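Local coordinates for kelch repeat and BTB domain-containing protein A55 (Vaccinia virus WR, PDB 6I2M), which probably acts as a substrate-specific adapter of CUL3-containing E3 ubiquitin ligases, its BTB domain binding CUL3 so that host proteins are ubiquitinated and degraded, at residues A[41-46]-A[99-104]; A[116-121]-A[140-145]; A[25-30]-A[67-72]; A[10-15]-A[78-83]; A[149-154]-A[176-181]. One frame throughout, in Å; residues are numbered along the deposited sequence.

Contact 1. Residues A[41-46]-A[99-104]; sequences GASEYF and DFLQIG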
# COMPACT_ATOMS: atom_id res chain seq x y z
N GLY A 41 -10.09 0.61 -4.03
CA GLY A 41 -9.62 0.52 -2.65
C GLY A 41 -9.75 1.79 -1.84
O GLY A 41 -10.11 1.73 -0.66
N ALA A 42 -9.45 2.95 -2.46
CA ALA A 42 -9.51 4.26 -1.81
C ALA A 42 -10.84 4.98 -2.06
O ALA A 42 -11.42 5.52 -1.13
CB ALA A 42 -8.34 5.13 -2.25
N SER A 43 -11.31 4.98 -3.32
CA SER A 43 -12.56 5.61 -3.73
C SER A 43 -13.66 4.56 -3.81
O SER A 43 -13.50 3.55 -4.50
CB SER A 43 -12.40 6.35 -5.05
OG SER A 43 -13.64 6.78 -5.60
N GLU A 44 -14.78 4.79 -3.10
CA GLU A 44 -15.91 3.86 -3.09
C GLU A 44 -16.79 3.97 -4.34
O GLU A 44 -17.58 3.06 -4.60
CB GLU A 44 -16.72 3.99 -1.79
CG GLU A 44 -17.30 2.68 -1.30
CD GLU A 44 -17.85 2.69 0.11
OE1 GLU A 44 -17.06 2.89 1.06
OE2 GLU A 44 -19.08 2.49 0.27
N TYR A 45 -16.63 5.06 -5.13
CA TYR A 45 -17.35 5.29 -6.39
C TYR A 45 -16.94 4.21 -7.39
O TYR A 45 -17.82 3.58 -7.98
CB TYR A 45 -17.05 6.69 -6.96
CG TYR A 45 -17.78 7.02 -8.24
CD1 TYR A 45 -17.19 6.81 -9.49
CD2 TYR A 45 -19.06 7.57 -8.21
CE1 TYR A 45 -17.87 7.11 -10.67
CE2 TYR A 45 -19.75 7.87 -9.39
CZ TYR A 45 -19.15 7.64 -10.62
OH TYR A 45 -19.82 7.94 -11.77
N PHE A 46 -15.62 4.00 -7.57
CA PHE A 46 -15.04 2.99 -8.45
C PHE A 46 -15.35 1.57 -7.95
O PHE A 46 -15.53 0.67 -8.77
CB PHE A 46 -13.53 3.20 -8.61
CG PHE A 46 -13.14 4.47 -9.33
CD1 PHE A 46 -12.81 5.62 -8.62
CD2 PHE A 46 -13.08 4.51 -10.71
CE1 PHE A 46 -12.44 6.79 -9.28
CE2 PHE A 46 -12.70 5.69 -11.38
CZ PHE A 46 -12.39 6.82 -10.66
N ASP A 99 -15.61 14.55 -2.61
CA ASP A 99 -16.94 14.34 -2.04
C ASP A 99 -17.82 13.53 -3.00
O ASP A 99 -18.60 12.69 -2.55
CB ASP A 99 -17.60 15.69 -1.70
CG ASP A 99 -18.86 15.60 -0.85
OD1 ASP A 99 -19.04 14.58 -0.15
OD2 ASP A 99 -19.64 16.57 -0.86
N PHE A 100 -17.69 13.78 -4.32
CA PHE A 100 -18.42 13.09 -5.38
C PHE A 100 -17.93 11.64 -5.49
O PHE A 100 -18.74 10.71 -5.46
CB PHE A 100 -18.28 13.83 -6.73
CG PHE A 100 -18.84 13.10 -7.93
CD1 PHE A 100 -18.02 12.33 -8.74
CD2 PHE A 100 -20.19 13.18 -8.24
CE1 PHE A 100 -18.54 11.64 -9.84
CE2 PHE A 100 -20.71 12.49 -9.34
CZ PHE A 100 -19.88 11.73 -10.13
N LEU A 101 -16.60 11.45 -5.62
CA LEU A 101 -15.96 10.14 -5.74
C LEU A 101 -15.94 9.36 -4.41
O LEU A 101 -15.64 8.16 -4.41
CB LEU A 101 -14.55 10.26 -6.35
CG LEU A 101 -14.47 10.75 -7.80
CD1 LEU A 101 -13.11 11.34 -8.10
CD2 LEU A 101 -14.81 9.64 -8.79
N GLN A 102 -16.29 10.04 -3.30
CA GLN A 102 -16.39 9.52 -1.93
C GLN A 102 -15.11 8.81 -1.43
O GLN A 102 -15.15 7.65 -1.01
CB GLN A 102 -17.64 8.64 -1.75
CG GLN A 102 -18.94 9.44 -1.58
CD GLN A 102 -19.05 10.18 -0.26
OE1 GLN A 102 -18.52 9.77 0.78
NE2 GLN A 102 -19.76 11.30 -0.28
N ILE A 103 -13.99 9.54 -1.46
CA ILE A 103 -12.70 9.08 -0.95
C ILE A 103 -12.51 9.65 0.46
O ILE A 103 -12.35 10.87 0.63
CB ILE A 103 -11.49 9.32 -1.92
CG1 ILE A 103 -10.13 9.08 -1.21
CG2 ILE A 103 -11.55 10.69 -2.61
CD1 ILE A 103 -8.93 8.90 -2.09
N GLY A 104 -12.61 8.77 1.46
CA GLY A 104 -12.50 9.11 2.88
C GLY A 104 -11.17 9.69 3.30
O GLY A 104 -11.12 10.59 4.15
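Within the BTB domain, the break between helices 36-42 and 44-49 meets the end of helix 91-101, beside a chain of another protein, which is consistent with the CUL3-binding role of this domain. S43 has left helical geometry and is buried, and its short hydroxyl suits the place. With OG anti to the backbone N (chi1 170°), S43 OG donates to L101 O at 2.7 Å, coming from above the carbonyl plane. The L101 carbonyl, at the helix end, is thus held by one firm bond from S43 OG and one weak bond from Y45 N. The backbone places Y45 CB 3.3 Å from L101 O; with CG anti to the backbone N, the ring then runs out beside F100. These two rings are oblique, planes 38° apart, with Y45 CE2 3.9 Å from F100 CZ and F100 CE1 over one face of Y45 near the rim. Outside the two segments, Y45 OH and the E44 carboxylate have basic side chains of the other protein as partners. The branched tip of L101 serves both aromatic neighbours: its CD2 lies 3.8 Å from Y45 CD1 and 3.7 Å from F46 CE1. At the other end A42, small enough to sit close against I79 and against L7 of the second subunit, puts its CB 3.8 Å from I103 CD1.

Contact 2. Residues A[116-121]-A[140-145]; sequences KNLCSK and SASFNT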
# COMPACT_ATOMS: atom_id res chain seq x y z
N LYS A 116 -8.04 24.40 9.60
CA LYS A 116 -6.77 24.87 10.16
C LYS A 116 -6.40 26.25 9.61
O LYS A 116 -6.04 27.14 10.38
CB LYS A 116 -5.65 23.85 9.87
CG LYS A 116 -4.26 24.22 10.37
CD LYS A 116 -3.20 23.34 9.73
CE LYS A 116 -1.80 23.82 10.01
NZ LYS A 116 -0.78 23.00 9.32
N ASN A 117 -6.49 26.42 8.27
CA ASN A 117 -6.15 27.67 7.58
C ASN A 117 -7.36 28.60 7.35
O ASN A 117 -7.32 29.44 6.44
CB ASN A 117 -5.41 27.36 6.26
CG ASN A 117 -4.10 26.64 6.45
OD1 ASN A 117 -3.07 27.24 6.75
ND2 ASN A 117 -4.12 25.33 6.28
N LEU A 118 -8.41 28.48 8.19
CA LEU A 118 -9.61 29.32 8.08
C LEU A 118 -9.36 30.72 8.64
O LEU A 118 -9.65 31.01 9.81
CB LEU A 118 -10.84 28.63 8.72
CG LEU A 118 -12.23 29.12 8.30
CD1 LEU A 118 -12.51 28.84 6.82
CD2 LEU A 118 -13.31 28.45 9.13
N CYS A 119 -8.78 31.59 7.80
CA CYS A 119 -8.45 32.99 8.12
C CYS A 119 -9.65 33.90 7.85
O CYS A 119 -10.69 33.43 7.38
CB CYS A 119 -7.22 33.44 7.32
SG CYS A 119 -5.75 32.42 7.57
N SER A 120 -9.51 35.21 8.15
CA SER A 120 -10.54 36.22 7.91
C SER A 120 -10.75 36.44 6.41
O SER A 120 -11.87 36.64 5.96
CB SER A 120 -10.19 37.53 8.61
OG SER A 120 -8.92 38.01 8.21
N LYS A 121 -9.65 36.37 5.63
CA LYS A 121 -9.66 36.53 4.17
C LYS A 121 -10.20 35.29 3.43
O LYS A 121 -10.58 35.40 2.26
CB LYS A 121 -8.26 36.93 3.66
CG LYS A 121 -7.14 35.97 4.05
CD LYS A 121 -5.78 36.65 4.05
CE LYS A 121 -4.70 35.80 4.69
NZ LYS A 121 -4.83 35.75 6.18
N SER A 140 -20.82 25.91 9.15
CA SER A 140 -20.94 26.41 10.52
C SER A 140 -19.65 27.09 10.98
O SER A 140 -19.72 28.13 11.64
CB SER A 140 -21.31 25.28 11.48
OG SER A 140 -22.57 24.71 11.15
N ALA A 141 -18.48 26.51 10.63
CA ALA A 141 -17.15 27.01 10.99
C ALA A 141 -16.80 28.33 10.30
O ALA A 141 -16.24 29.22 10.94
CB ALA A 141 -16.10 25.96 10.68
N SER A 142 -17.14 28.46 8.99
CA SER A 142 -16.91 29.67 8.20
C SER A 142 -17.83 30.79 8.66
O SER A 142 -17.43 31.95 8.64
CB SER A 142 -17.13 29.39 6.71
OG SER A 142 -16.24 28.39 6.24
N PHE A 143 -19.06 30.43 9.11
CA PHE A 143 -20.07 31.34 9.64
C PHE A 143 -19.56 31.96 10.95
O PHE A 143 -19.70 33.17 11.13
CB PHE A 143 -21.39 30.59 9.86
CG PHE A 143 -22.57 31.44 10.30
CD1 PHE A 143 -23.34 32.12 9.37
CD2 PHE A 143 -22.93 31.51 11.64
CE1 PHE A 143 -24.44 32.88 9.77
CE2 PHE A 143 -24.03 32.27 12.04
CZ PHE A 143 -24.78 32.95 11.11
N ASN A 144 -18.96 31.13 11.83
CA ASN A 144 -18.40 31.57 13.12
C ASN A 144 -17.19 32.48 12.92
O ASN A 144 -17.04 33.45 13.66
CB ASN A 144 -18.02 30.36 13.99
CG ASN A 144 -19.19 29.51 14.45
OD1 ASN A 144 -20.26 30.00 14.81
ND2 ASN A 144 -18.99 28.20 14.46
N THR A 145 -16.35 32.19 11.90
CA THR A 145 -15.16 32.96 11.56
C THR A 145 -15.55 34.30 10.88
O THR A 145 -14.81 35.28 11.01
CB THR A 145 -14.15 32.11 10.77
OG1 THR A 145 -14.06 30.82 11.38
CG2 THR A 145 -12.75 32.72 10.73
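Apolar contact is carried by one residue, L118, whose side chain starts toward helix 136-147. Its CG is anti to the backbone N (chi1 -160°), and the fork beyond spreads over the helix surface: L118 CD2 comes 4.0 Å from A141 CB, a methyl short enough to let the leucine approach the turn, while L118 CD1 lies 3.8 Å from S142 OG. L118 is the centre of an inverse gamma turn, so the contact joins the turn between helices 104-116 and 120-132 to helix 136-147 of the BACK region. Polar atoms under the leucine are satisfied within the helix. T145 OG1 donates to A141 O at 2.7 Å, and the T145 N bond makes a second grip on that carbonyl; S142 OG is likewise tied back to I138 O. L118 CD2 rests 3.4 Å from T145 OG1 and 3.5 Å from A141 O. The other branch of the threonine, T145 CG2, is anti to the backbone N; it lies 3.7 Å from L118 O and also touches C119 O.

Contact 3. Residues A[25-30]-A[67-72]; sequences IVINDE and LDYQSV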
# COMPACT_ATOMS: atom_id res chain seq x y z
N ILE A 25 -9.44 7.14 -17.45
CA ILE A 25 -10.37 8.20 -17.07
C ILE A 25 -10.27 9.35 -18.07
O ILE A 25 -9.18 9.88 -18.29
CB ILE A 25 -10.18 8.64 -15.58
CG1 ILE A 25 -10.46 7.45 -14.63
CG2 ILE A 25 -11.07 9.84 -15.23
CD1 ILE A 25 -9.64 7.43 -13.35
N VAL A 26 -11.40 9.70 -18.69
CA VAL A 26 -11.50 10.75 -19.71
C VAL A 26 -12.22 12.00 -19.17
O VAL A 26 -13.38 11.92 -18.76
CB VAL A 26 -12.12 10.22 -21.03
CG1 VAL A 26 -12.39 11.34 -22.03
CG2 VAL A 26 -11.23 9.15 -21.67
N ILE A 27 -11.51 13.14 -19.19
CA ILE A 27 -12.00 14.46 -18.78
C ILE A 27 -11.81 15.37 -20.00
O ILE A 27 -10.69 15.85 -20.24
CB ILE A 27 -11.33 14.99 -17.48
CG1 ILE A 27 -11.47 13.99 -16.31
CG2 ILE A 27 -11.88 16.37 -17.08
CD1 ILE A 27 -10.20 13.75 -15.56
N ASN A 28 -12.89 15.57 -20.78
CA ASN A 28 -12.96 16.36 -22.01
C ASN A 28 -12.02 15.83 -23.11
O ASN A 28 -12.48 15.11 -24.00
CB ASN A 28 -12.77 17.87 -21.75
CG ASN A 28 -13.82 18.49 -20.85
OD1 ASN A 28 -15.01 18.52 -21.18
ND2 ASN A 28 -13.39 19.00 -19.71
N ASP A 29 -10.71 16.16 -23.03
CA ASP A 29 -9.69 15.73 -24.00
C ASP A 29 -8.47 15.08 -23.34
O ASP A 29 -7.60 14.55 -24.04
CB ASP A 29 -9.26 16.92 -24.88
CG ASP A 29 -10.37 17.47 -25.77
OD1 ASP A 29 -10.81 16.74 -26.68
OD2 ASP A 29 -10.79 18.62 -25.54
N GLU A 30 -8.41 15.10 -22.00
CA GLU A 30 -7.32 14.54 -21.20
C GLU A 30 -7.60 13.09 -20.79
O GLU A 30 -8.75 12.73 -20.54
CB GLU A 30 -7.06 15.41 -19.95
CG GLU A 30 -6.53 16.80 -20.25
CD GLU A 30 -5.02 16.97 -20.37
OE1 GLU A 30 -4.31 15.95 -20.53
OE2 GLU A 30 -4.56 18.13 -20.31
N LEU A 67 -16.09 17.08 -13.90
CA LEU A 67 -15.16 17.35 -12.79
C LEU A 67 -13.86 18.00 -13.31
O LEU A 67 -13.53 17.84 -14.49
CB LEU A 67 -14.83 16.06 -12.02
CG LEU A 67 -16.00 15.29 -11.39
CD1 LEU A 67 -15.66 13.83 -11.21
CD2 LEU A 67 -16.43 15.90 -10.06
N ASP A 68 -13.14 18.73 -12.43
CA ASP A 68 -11.88 19.42 -12.74
C ASP A 68 -10.74 18.41 -12.96
O ASP A 68 -10.54 17.54 -12.11
CB ASP A 68 -11.54 20.42 -11.62
CG ASP A 68 -10.27 21.21 -11.86
OD1 ASP A 68 -9.20 20.78 -11.37
OD2 ASP A 68 -10.34 22.27 -12.53
N TYR A 69 -10.01 18.52 -14.09
CA TYR A 69 -8.91 17.62 -14.47
C TYR A 69 -7.77 17.57 -13.45
O TYR A 69 -7.42 16.47 -13.01
CB TYR A 69 -8.37 17.93 -15.89
CG TYR A 69 -7.05 17.24 -16.20
CD1 TYR A 69 -6.98 15.86 -16.34
CD2 TYR A 69 -5.87 17.97 -16.34
CE1 TYR A 69 -5.76 15.22 -16.59
CE2 TYR A 69 -4.66 17.34 -16.60
CZ TYR A 69 -4.61 15.97 -16.74
OH TYR A 69 -3.42 15.34 -17.01
N GLN A 70 -7.16 18.73 -13.12
CA GLN A 70 -6.05 18.83 -12.17
C GLN A 70 -6.43 18.29 -10.79
O GLN A 70 -5.58 17.72 -10.10
CB GLN A 70 -5.51 20.28 -12.09
CG GLN A 70 -4.13 20.43 -11.43
CD GLN A 70 -3.01 19.68 -12.11
OE1 GLN A 70 -2.88 19.65 -13.34
NE2 GLN A 70 -2.15 19.05 -11.31
N SER A 71 -7.72 18.43 -10.41
CA SER A 71 -8.28 17.92 -9.17
C SER A 71 -8.31 16.38 -9.20
O SER A 71 -7.76 15.76 -8.28
CB SER A 71 -9.68 18.48 -8.94
OG SER A 71 -10.25 18.00 -7.74
N VAL A 72 -8.89 15.78 -10.26
CA VAL A 72 -8.98 14.32 -10.47
C VAL A 72 -7.57 13.69 -10.53
O VAL A 72 -7.33 12.71 -9.84
CB VAL A 72 -9.87 13.93 -11.70
CG1 VAL A 72 -9.87 12.43 -11.94
CG2 VAL A 72 -11.30 14.43 -11.53
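E30 runs its whole length across the ring of Y69, crossing it at about a right angle. Its CB begins over one face, 3.6 Å from Y69 CE1. E30 CG follows over the middle of the ring, 3.9 Å from the Y69 centroid, in a CH-pi contact that lies almost on the ring normal. A bend at chi2 (-88°) brings CD back over the ring, and chi3 near 16° lays the carboxylate along it, planes 5° apart: E30 CD is 3.8 Å from Y69 CZ, and OE1 ends 3.7 Å from Y69 OH. Glutamate fits because CB and CG cover the aromatic face and the carboxylate lies flat over its CZ side, on a residue exposed to solvent. I27 works deeper, with CD1 at the ring edge, 3.9 Å from Y69 CD1, and tip to tip with V72; its CG2 comes 3.4 Å from L67 O. N28 and D29 form the tight turn of a beta hairpin, closed by mutual backbone bonds between I27 and E30. D68 N-caps the facing helix, its OD1 accepting from S71 N at 2.9 Å. The hairpin strands 23-27 and 30-34 thus lie against the start of helix 69-79, where I32 touches both I27 and Y69 and helix 91-101 packs on L67 and V72.

Contact 4. Residues A[10-15]-A[78-83]; sequences VINGFR and YIYGIP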
# COMPACT_ATOMS: atom_id res chain seq x y z
N VAL A 10 6.13 0.94 -6.31
CA VAL A 10 6.37 0.05 -7.45
C VAL A 10 5.12 0.04 -8.35
O VAL A 10 5.25 0.06 -9.58
CB VAL A 10 6.83 -1.38 -7.03
CG1 VAL A 10 7.28 -2.20 -8.24
CG2 VAL A 10 7.96 -1.32 -6.00
N ILE A 11 3.91 0.05 -7.73
CA ILE A 11 2.61 0.08 -8.41
C ILE A 11 2.46 1.42 -9.17
O ILE A 11 2.00 1.42 -10.31
CB ILE A 11 1.44 -0.21 -7.41
CG1 ILE A 11 1.52 -1.66 -6.88
CG2 ILE A 11 0.05 0.05 -8.04
CD1 ILE A 11 0.79 -1.93 -5.55
N ASN A 12 2.90 2.54 -8.54
CA ASN A 12 2.90 3.87 -9.15
C ASN A 12 3.91 3.94 -10.30
O ASN A 12 3.71 4.69 -11.26
CB ASN A 12 3.19 4.96 -8.10
CG ASN A 12 3.02 6.38 -8.59
OD1 ASN A 12 2.01 6.75 -9.21
ND2 ASN A 12 4.01 7.22 -8.31
N GLY A 13 4.98 3.14 -10.19
CA GLY A 13 6.02 3.01 -11.20
C GLY A 13 5.50 2.26 -12.42
O GLY A 13 5.88 2.57 -13.55
N PHE A 14 4.61 1.26 -12.18
CA PHE A 14 3.95 0.46 -13.21
C PHE A 14 2.89 1.31 -13.92
O PHE A 14 2.68 1.15 -15.12
CB PHE A 14 3.28 -0.79 -12.60
CG PHE A 14 4.17 -1.89 -12.06
CD1 PHE A 14 5.34 -2.26 -12.72
CD2 PHE A 14 3.79 -2.62 -10.94
CE1 PHE A 14 6.14 -3.29 -12.23
CE2 PHE A 14 4.59 -3.66 -10.46
CZ PHE A 14 5.76 -3.99 -11.11
N ARG A 15 2.22 2.21 -13.16
CA ARG A 15 1.19 3.14 -13.63
C ARG A 15 1.75 4.11 -14.68
O ARG A 15 1.11 4.34 -15.70
CB ARG A 15 0.59 3.90 -12.42
CG ARG A 15 -0.50 4.91 -12.76
CD ARG A 15 -0.61 5.95 -11.66
NE ARG A 15 -1.28 7.16 -12.11
CZ ARG A 15 -1.28 8.32 -11.44
NH1 ARG A 15 -0.63 8.42 -10.29
NH2 ARG A 15 -1.92 9.37 -11.93
N TYR A 78 -2.89 10.93 -5.08
CA TYR A 78 -3.11 10.76 -3.64
C TYR A 78 -3.46 9.30 -3.32
O TYR A 78 -3.05 8.80 -2.28
CB TYR A 78 -4.18 11.73 -3.11
CG TYR A 78 -4.37 11.66 -1.61
CD1 TYR A 78 -3.45 12.23 -0.74
CD2 TYR A 78 -5.48 11.03 -1.06
CE1 TYR A 78 -3.62 12.17 0.64
CE2 TYR A 78 -5.66 10.95 0.32
CZ TYR A 78 -4.73 11.53 1.17
OH TYR A 78 -4.90 11.46 2.53
N ILE A 79 -4.22 8.62 -4.23
CA ILE A 79 -4.59 7.20 -4.11
C ILE A 79 -3.29 6.37 -4.19
O ILE A 79 -3.13 5.39 -3.45
CB ILE A 79 -5.67 6.78 -5.17
CG1 ILE A 79 -7.01 7.50 -4.91
CG2 ILE A 79 -5.88 5.26 -5.21
CD1 ILE A 79 -7.93 7.68 -6.13
N TYR A 80 -2.34 6.82 -5.03
CA TYR A 80 -1.01 6.23 -5.19
C TYR A 80 -0.03 6.82 -4.15
O TYR A 80 -0.48 7.51 -3.22
CB TYR A 80 -0.52 6.38 -6.65
CG TYR A 80 -1.23 5.47 -7.63
CD1 TYR A 80 -2.45 5.83 -8.19
CD2 TYR A 80 -0.67 4.25 -8.00
CE1 TYR A 80 -3.11 4.99 -9.08
CE2 TYR A 80 -1.32 3.40 -8.91
CZ TYR A 80 -2.54 3.78 -9.44
OH TYR A 80 -3.19 2.96 -10.33
N GLY A 81 1.26 6.54 -4.28
CA GLY A 81 2.29 6.97 -3.33
C GLY A 81 2.70 8.43 -3.29
O GLY A 81 3.74 8.74 -2.69
N ILE A 82 1.91 9.34 -3.90
CA ILE A 82 2.23 10.78 -3.93
C ILE A 82 1.39 11.58 -2.91
O ILE A 82 0.16 11.51 -2.96
CB ILE A 82 2.14 11.36 -5.38
CG1 ILE A 82 3.05 10.58 -6.36
CG2 ILE A 82 2.46 12.87 -5.42
CD1 ILE A 82 2.50 10.43 -7.78
N PRO A 83 2.01 12.35 -1.98
CA PRO A 83 1.21 13.13 -1.01
C PRO A 83 0.59 14.37 -1.65
O PRO A 83 1.17 14.96 -2.57
CB PRO A 83 2.22 13.51 0.08
CG PRO A 83 3.52 12.85 -0.30
CD PRO A 83 3.45 12.57 -1.76
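The ring of Y80 carries the side chain of R15 on one face: R15 CD sits over its centre, 3.6 Å from the centroid in a CH-pi contact. Further along, the guanidinium is tilted 28° from the ring plane, with R15 CZ 4.7 Å from the Y80 centroid, an off-centre cation-pi interaction. I11 CG2 approaches obliquely to 3.7 Å from Y80 CE2. The amide of N12 is turned 41° from the ring, its OD1 3.6 Å from Y80 CB. This is where the N-terminal helix 4-17 of the BTB domain lies against the turn that follows helix 69-79; I11 also packs on L37 of the second subunit. Arginine suits the place because its chain runs extended from CG to NE, with CG anti to the backbone N (chi1 179°), and so spans the phenol with methylenes before delivering the charge. Beyond the ring, I82 CD1 comes 3.6 Å from N12 ND2, a plain van der Waals touch. Y80 OH is hydrogen-bonded to H35 ND1, which probably helps hold the ring in place. R15 NH1 makes a salt bridge with D77 and a weak bond to N12 OD1, 3.3 Å long. The cation is thus shared between acid, amide oxygen and ring, which would be expected to stabilise and orient the charge, with D77 as its main counter-ion.

Contact 5. Residues A[149-154]-A[176-181]; sequences NILRLI and LNIKNE
I150 and L151 pack against L176 and I178 where the short helix 150-153 meets the loop before helix 184-195, in the BACK region. I150 has CG1 anti to the backbone N (chi1 -178°), which leaves CG2 in the crowded position between N and the carbonyl carbon. That methyl is thereby set against the loop backbone, 3.4 Å from N177 O, while the extended arm carries I150 CD1 toward L176. With its own CG in the crowded position (chi1 56°), L176 presents CD1 to I150 CD1 at 4.1 Å. I178 puts CG1 there too (chi1 49°), so that its CG2 stands beside the backbone N and does the touching, 3.9 Å from I150 CG2 and 3.9 Å from L151 CG. L151 meets this methyl at about a right angle, its CG anti to the carbonyl carbon. L176, L151 and I178 also touch crystal neighbours, which may influence these conformations. The loop bends in an inverse gamma turn centred on N177, with a weak 2.9 Å bond from I178 N to L176 O. N177 is suited to this exposed corner by its amide, whose ND2 bonds Q148 O just before the helix. F183 and I187 extend the apolar patch. With no hydrogen bond between the two segments, their contact depends on methyl shape and dispersion; the polar links of N177 to Q148 and L147 probably help fix where the loop sits.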
# COMPACT_ATOMS: atom_id res chain seq x y z
N ASN A 149 -15.10 38.32 12.72
CA ASN A 149 -14.35 39.28 11.90
C ASN A 149 -15.30 40.13 11.02
O ASN A 149 -14.87 40.67 9.99
CB ASN A 149 -13.31 38.54 11.03
CG ASN A 149 -12.24 37.82 11.82
OD1 ASN A 149 -11.40 38.43 12.49
ND2 ASN A 149 -12.24 36.50 11.73
N ILE A 150 -16.57 40.27 11.45
CA ILE A 150 -17.67 40.98 10.78
C ILE A 150 -17.31 42.42 10.34
O ILE A 150 -17.50 42.75 9.16
CB ILE A 150 -18.98 40.92 11.63
CG1 ILE A 150 -20.17 41.61 10.91
CG2 ILE A 150 -18.79 41.44 13.07
CD1 ILE A 150 -21.57 41.16 11.35
N LEU A 151 -16.79 43.26 11.25
CA LEU A 151 -16.45 44.66 10.96
C LEU A 151 -15.22 44.83 10.07
O LEU A 151 -15.04 45.89 9.46
CB LEU A 151 -16.33 45.49 12.25
CG LEU A 151 -17.62 45.68 13.08
CD1 LEU A 151 -17.33 46.38 14.38
CD2 LEU A 151 -18.69 46.44 12.31
N ARG A 152 -14.38 43.78 9.97
CA ARG A 152 -13.19 43.77 9.11
C ARG A 152 -13.59 43.34 7.69
O ARG A 152 -12.95 43.75 6.72
CB ARG A 152 -12.14 42.80 9.65
CG ARG A 152 -11.38 43.29 10.87
CD ARG A 152 -10.45 42.21 11.37
NE ARG A 152 -9.61 42.66 12.48
CZ ARG A 152 -8.76 41.89 13.15
NH1 ARG A 152 -8.63 40.60 12.82
NH2 ARG A 152 -8.04 42.38 14.14
N LEU A 153 -14.64 42.50 7.59
CA LEU A 153 -15.14 41.92 6.34
C LEU A 153 -16.13 42.80 5.57
O LEU A 153 -16.32 42.56 4.38
CB LEU A 153 -15.74 40.53 6.60
CG LEU A 153 -14.74 39.42 6.90
CD1 LEU A 153 -15.41 38.24 7.57
CD2 LEU A 153 -14.00 38.98 5.65
N ILE A 154 -16.76 43.81 6.22
CA ILE A 154 -17.71 44.72 5.57
C ILE A 154 -17.03 45.60 4.50
O ILE A 154 -17.69 46.07 3.57
CB ILE A 154 -18.57 45.56 6.56
CG1 ILE A 154 -17.70 46.42 7.51
CG2 ILE A 154 -19.55 44.67 7.33
CD1 ILE A 154 -18.35 47.69 8.02
N LEU A 176 -22.28 37.63 16.89
CA LEU A 176 -21.58 38.58 16.02
C LEU A 176 -20.72 39.54 16.85
O LEU A 176 -21.23 40.26 17.71
CB LEU A 176 -22.51 39.30 15.01
CG LEU A 176 -23.73 40.08 15.53
CD1 LEU A 176 -24.02 41.27 14.64
CD2 LEU A 176 -24.97 39.20 15.60
N ASN A 177 -19.39 39.49 16.63
CA ASN A 177 -18.39 40.29 17.35
C ASN A 177 -18.47 41.78 17.04
O ASN A 177 -17.74 42.30 16.19
CB ASN A 177 -16.98 39.72 17.13
CG ASN A 177 -15.89 40.31 18.00
OD1 ASN A 177 -16.11 40.72 19.15
ND2 ASN A 177 -14.68 40.37 17.47
N ILE A 178 -19.38 42.48 17.74
CA ILE A 178 -19.61 43.92 17.63
C ILE A 178 -19.64 44.54 19.04
O ILE A 178 -20.53 44.21 19.83
CB ILE A 178 -20.82 44.32 16.73
CG1 ILE A 178 -22.11 43.52 17.08
CG2 ILE A 178 -20.46 44.20 15.25
CD1 ILE A 178 -23.42 44.31 16.95
N LYS A 179 -18.64 45.38 19.36
CA LYS A 179 -18.50 46.04 20.67
C LYS A 179 -19.66 46.99 20.99
O LYS A 179 -20.09 47.05 22.14
CB LYS A 179 -17.14 46.74 20.81
CG LYS A 179 -16.01 45.78 21.15
CD LYS A 179 -14.72 46.51 21.49
CE LYS A 179 -13.58 45.54 21.68
NZ LYS A 179 -12.29 46.25 21.89
N ASN A 180 -20.16 47.71 19.97
CA ASN A 180 -21.30 48.62 20.11
C ASN A 180 -22.57 47.88 19.68
O ASN A 180 -22.57 47.17 18.68
CB ASN A 180 -21.09 49.88 19.26
CG ASN A 180 -21.98 51.06 19.61
OD1 ASN A 180 -23.21 50.96 19.69
ND2 ASN A 180 -21.37 52.21 19.82
N GLU A 181 -23.66 48.07 20.45
CA GLU A 181 -24.95 47.43 20.19
C GLU A 181 -25.82 48.25 19.22
O GLU A 181 -27.04 48.34 19.39
CB GLU A 181 -25.68 47.12 21.52
CG GLU A 181 -25.08 45.98 22.33
CD GLU A 181 -23.83 46.31 23.13
OE1 GLU A 181 -23.89 47.21 24.00
OE2 GLU A 181 -22.78 45.67 22.88

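How the contacts relate
Contacts 1, 3 and 4 lie in the BTB domain. Contact 1 is the most buried and touches both others, through F100 with L67 and F46 with I25 toward contact 3, and through A42 and I103 on I79 toward contact 4. Contact 3 uses the start of helix 69-79 and contact 4 the turn just after it; both lay a charged residue's methylenes on a tyrosine. Contact 2 bridges to the BACK region and contact 5 lies in it; both are surface contacts, meeting where S120 packs on L153 and N149. Contact 5 is aliphatic; in contact 2 a leucine packs over polar atoms bonded within their own helix. Of the five, only contact 1 has hydrogen bonds between its segments.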